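Local coordinates for protein IWS1 (Encephalitozoon cuniculi, PDB 2XPP) that probably acts as a transcription factor in RNA polymerase II transcription and contains a conserved, all-helical domain of the IWS1 family, at residues 6-11 with 56-60; 110-114 with 127-131. All coordinates share one frame; numbering follows the deposited sequence.

Contact 1: 6-11 with 56-60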
# COMPACT_ATOMS: atom_id res chain seq x y z
N VAL A 6 13.45 -17.51 -6.63
CA VAL A 6 12.25 -16.70 -6.43
C VAL A 6 12.42 -15.71 -5.26
O VAL A 6 12.00 -14.56 -5.34
CB VAL A 6 10.94 -17.51 -6.36
CG1 VAL A 6 10.89 -18.40 -5.13
CG2 VAL A 6 9.77 -16.61 -6.44
N LEU A 7 13.11 -16.13 -4.20
CA LEU A 7 13.44 -15.16 -3.13
C LEU A 7 14.41 -14.05 -3.56
O LEU A 7 14.20 -12.88 -3.19
CB LEU A 7 13.90 -15.88 -1.84
CG LEU A 7 12.70 -16.52 -1.08
CD1 LEU A 7 13.18 -17.44 -0.01
CD2 LEU A 7 11.64 -15.53 -0.49
N GLU A 8 15.40 -14.38 -4.39
CA GLU A 8 16.35 -13.38 -4.86
C GLU A 8 15.62 -12.35 -5.70
O GLU A 8 15.86 -11.14 -5.60
CB GLU A 8 17.47 -14.03 -5.66
CG GLU A 8 18.43 -14.81 -4.78
CD GLU A 8 19.31 -15.83 -5.55
OE1 GLU A 8 19.36 -15.82 -6.81
OE2 GLU A 8 19.98 -16.64 -4.87
N ILE A 9 14.71 -12.84 -6.55
CA ILE A 9 13.93 -11.91 -7.38
C ILE A 9 13.07 -10.98 -6.52
O ILE A 9 13.03 -9.78 -6.72
CB ILE A 9 13.08 -12.65 -8.48
CG1 ILE A 9 14.02 -13.24 -9.52
CG2 ILE A 9 12.12 -11.62 -9.15
CD1 ILE A 9 13.47 -14.42 -10.27
N SER A 10 12.41 -11.55 -5.52
CA SER A 10 11.50 -10.76 -4.71
C SER A 10 12.29 -9.76 -3.87
O SER A 10 11.89 -8.59 -3.77
CB SER A 10 10.65 -11.67 -3.82
OG SER A 10 9.85 -12.53 -4.61
N ARG A 11 13.42 -10.19 -3.31
CA ARG A 11 14.26 -9.27 -2.52
C ARG A 11 14.82 -8.13 -3.38
O ARG A 11 14.86 -6.99 -2.92
CB ARG A 11 15.39 -10.03 -1.82
CG ARG A 11 14.84 -10.88 -0.69
CD ARG A 11 15.84 -11.82 -0.00
NE ARG A 11 15.10 -12.63 0.98
CZ ARG A 11 15.45 -13.82 1.46
NH1 ARG A 11 16.55 -14.43 1.02
NH2 ARG A 11 14.66 -14.44 2.35
N SER A 56 6.13 -15.20 -2.57
CA SER A 56 7.46 -14.78 -2.15
C SER A 56 7.47 -13.30 -1.84
O SER A 56 8.04 -12.87 -0.84
CB SER A 56 8.51 -15.04 -3.23
OG SER A 56 8.69 -16.42 -3.42
N LEU A 57 6.82 -12.49 -2.70
CA LEU A 57 6.72 -11.07 -2.46
C LEU A 57 6.02 -10.77 -1.12
O LEU A 57 6.49 -9.94 -0.33
CB LEU A 57 6.03 -10.37 -3.65
CG LEU A 57 6.83 -10.27 -4.93
CD1 LEU A 57 5.88 -9.85 -6.04
CD2 LEU A 57 7.98 -9.27 -4.80
N LEU A 58 4.92 -11.47 -0.84
CA LEU A 58 4.16 -11.21 0.38
C LEU A 58 5.01 -11.64 1.58
O LEU A 58 5.08 -10.92 2.59
CB LEU A 58 2.84 -11.97 0.36
CG LEU A 58 1.80 -11.43 -0.62
CD1 LEU A 58 0.60 -12.36 -0.71
CD2 LEU A 58 1.37 -9.96 -0.18
N ASP A 59 5.67 -12.80 1.45
CA ASP A 59 6.54 -13.35 2.51
C ASP A 59 7.72 -12.43 2.82
O ASP A 59 8.19 -12.36 3.97
CB ASP A 59 7.09 -14.74 2.13
CG ASP A 59 6.06 -15.84 2.27
OD1 ASP A 59 4.96 -15.59 2.79
OD2 ASP A 59 6.38 -17.00 1.87
N GLU A 60 8.21 -11.73 1.79
CA GLU A 60 9.32 -10.82 1.95
C GLU A 60 8.89 -9.40 2.34
O GLU A 60 9.72 -8.49 2.36
CB GLU A 60 10.23 -10.79 0.72
CG GLU A 60 11.06 -12.10 0.54
CD GLU A 60 11.91 -12.48 1.78
OE1 GLU A 60 12.81 -11.70 2.17
OE2 GLU A 60 11.69 -13.56 2.37

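Contact 2: 110-114 with 127-131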
# COMPACT_ATOMS: atom_id res chain seq x y z
N VAL A 110 -4.69 2.39 2.97
CA VAL A 110 -5.86 2.15 2.11
C VAL A 110 -7.13 2.68 2.76
O VAL A 110 -7.98 3.27 2.07
CB VAL A 110 -5.98 0.66 1.74
CG1 VAL A 110 -7.31 0.39 0.95
CG2 VAL A 110 -4.70 0.21 0.92
N TYR A 111 -7.24 2.51 4.10
CA TYR A 111 -8.35 3.06 4.83
C TYR A 111 -8.40 4.58 4.62
O TYR A 111 -9.48 5.16 4.37
CB TYR A 111 -8.34 2.65 6.31
CG TYR A 111 -9.59 3.17 6.98
CD1 TYR A 111 -10.82 2.50 6.82
CD2 TYR A 111 -9.57 4.39 7.66
CE1 TYR A 111 -11.98 3.01 7.39
CE2 TYR A 111 -10.73 4.91 8.22
CZ TYR A 111 -11.92 4.20 8.10
OH TYR A 111 -13.07 4.71 8.68
N PHE A 112 -7.23 5.24 4.71
CA PHE A 112 -7.22 6.67 4.51
C PHE A 112 -7.72 7.05 3.10
O PHE A 112 -8.50 8.01 2.94
CB PHE A 112 -5.83 7.26 4.77
CG PHE A 112 -5.77 8.74 4.47
CD1 PHE A 112 -6.51 9.66 5.24
CD2 PHE A 112 -5.05 9.17 3.39
CE1 PHE A 112 -6.48 11.05 4.92
CE2 PHE A 112 -5.02 10.54 3.06
CZ PHE A 112 -5.74 11.46 3.81
N TYR A 113 -7.32 6.29 2.09
CA TYR A 113 -7.75 6.58 0.73
C TYR A 113 -9.27 6.51 0.66
O TYR A 113 -9.87 7.31 -0.07
CB TYR A 113 -7.15 5.59 -0.26
CG TYR A 113 -5.74 5.94 -0.72
CD1 TYR A 113 -5.38 5.72 -2.07
CD2 TYR A 113 -4.76 6.45 0.15
CE1 TYR A 113 -4.07 6.01 -2.54
CE2 TYR A 113 -3.45 6.76 -0.33
CZ TYR A 113 -3.14 6.54 -1.67
OH TYR A 113 -1.89 6.81 -2.18
N SER A 114 -9.86 5.57 1.40
CA SER A 114 -11.32 5.36 1.34
C SER A 114 -12.10 6.51 1.97
O SER A 114 -13.31 6.65 1.72
CB SER A 114 -11.72 4.01 1.98
OG SER A 114 -11.69 3.99 3.42
N ALA A 127 -10.61 2.02 -3.04
CA ALA A 127 -10.08 1.78 -1.71
C ALA A 127 -11.17 1.17 -0.80
O ALA A 127 -10.89 0.31 0.02
CB ALA A 127 -9.59 3.12 -1.10
N LYS A 128 -12.37 1.70 -0.89
CA LYS A 128 -13.50 1.20 -0.07
C LYS A 128 -13.70 -0.28 -0.33
O LYS A 128 -13.90 -1.08 0.60
CB LYS A 128 -14.77 1.97 -0.35
CG LYS A 128 -14.84 3.26 0.42
CD LYS A 128 -16.20 3.93 0.31
CE LYS A 128 -16.17 5.27 1.05
NZ LYS A 128 -16.27 5.08 2.56
N ALA A 129 -13.67 -0.67 -1.61
CA ALA A 129 -13.89 -2.07 -1.95
C ALA A 129 -12.76 -2.97 -1.40
O ALA A 129 -12.99 -4.11 -0.92
CB ALA A 129 -14.01 -2.19 -3.48
N LEU A 130 -11.54 -2.46 -1.44
CA LEU A 130 -10.41 -3.19 -0.93
C LEU A 130 -10.53 -3.32 0.62
O LEU A 130 -10.27 -4.40 1.18
CB LEU A 130 -9.14 -2.43 -1.33
CG LEU A 130 -7.83 -3.15 -1.26
CD1 LEU A 130 -7.87 -4.50 -2.02
CD2 LEU A 130 -6.76 -2.22 -1.91
N VAL A 131 -10.94 -2.24 1.30
CA VAL A 131 -11.18 -2.32 2.76
C VAL A 131 -12.25 -3.35 3.02
O VAL A 131 -12.14 -4.18 3.94
CB VAL A 131 -11.60 -0.94 3.38
CG1 VAL A 131 -12.07 -1.06 4.86
CG2 VAL A 131 -10.48 0.05 3.30
O HOH W 1 -14.40 3.79 4.08

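Contact 1: 6-11 with 56-60
Val6 meets Ser56 where the start of the long helix 5-30 packs against the short helix 54-59, a helix-helix contact of this all-helical domain. Both methyl groups of Val6 lie against the Ser56 hydroxyl, with CG2 at 3.2 Å from OG. Val6 and Ile9 also touch Leu53, just ahead of the short helix.

Leu7 uses a single branch. Its CD2 reaches the Glu60 side chain, 3.6 Å from CG, and the two side chains cross at about a right angle. The same methyl touches OE2 of the carboxylate.

Ser10 faces the short helix squarely and fills the narrow part of the interface. Its hydroxyl turns back along its own helix, because OG stands beside the backbone N (chi1 -62°). There it donates to Val6 O, which also takes the backbone N-H of Ser10 on the opposite face of its carbonyl plane. This bond holds OG beside Ser56 CB, at 3.2 Å. The CB of Ser10 packs on Leu57 CD2 at 3.7 Å, and Leu57 in turn rests on Ile62 of the next helix.

Arg11 ends the contact with a salt bridge to Glu60, the residue at which the short helix gives way to non-helical backbone. The arginine chain runs extended from CG to NE, while Glu60 bends at its second torsion (chi2 -55°) to bring its carboxylate across. Leu7 CB lies over one face of the guanidinium. Lys14 binds the backbone O of Glu60, so two basic side chains of helix 5-30 hold this residue. Arg11 grips the carboxylate side-on, one nitrogen to each oxygen, with the two flat groups 73° apart. Glu60 OE1 lies in the guanidinium plane, but Arg11 NE stands above the carboxylate plane, 2.7 Å from OE1, while NH2 reaches OE2 at 3.1 Å.

Contact 2: 110-114 with 127-131
The methyl of Ala127 is a small bump that enters a shallow hollow on the other helix, formed by Val110 O, Tyr113 CB and the backbone N of Ser114, which lies 3.5 Å from Ala127 CB. The backbones come close here, with the CA atoms of Ser114 and Ala127 4.9 Å apart.

From the other side, Val110 CG1 fits among Ala127, Leu130 and Val131. It lies 3.9 Å from Leu130 CD2 and 4.0 Å from Val131 CG2. The CG2 branch of Val131 also sits against Tyr111 CA, while its CG1 meets the edge of the Tyr111 ring. Tyr111 and Val131 also pack against the chain of another protein.

Toward solvent, Lys128 lays its CG against Ser114 CB, 3.6 Å away. The lysine chain bends at its last torsion (chi4 -78°), bringing NZ to a water that donates to Ser114 OG. That hydroxyl donates a hydrogen bond to Tyr111 O; the two oxygens are 2.7 Å apart.

Leu91 of helix 81-92 touches both Val110 and Leu130. The axes of segments 110-114 and 127-131 pass 8.2 Å apart and cross obliquely at 132°, within the TFIIS N-terminal helical bundle.

In the fold
Contact 1 closes before contact 2 opens along the chain. Their centres are 25 Å apart, on opposite sides of the centre of the chain, and their nearest atoms are about 11 Å apart. They share no helix. Contact 1 joins helices 5-30 and 54-59. Contact 2 joins helices 106-115 and 121-138, the last two of the chain. Helices 62-70, 81-92 and 98-104 lie between them in sequence. Helix 81-92 packs on contact 2. Helix 62-70 reaches both: Ile62 meets Leu57 of contact 1, and Leu70 O takes a hydrogen bond from Tyr113 OH of contact 2. Through this common neighbour the N-terminal and C-terminal helix pairs are tied into one helical domain.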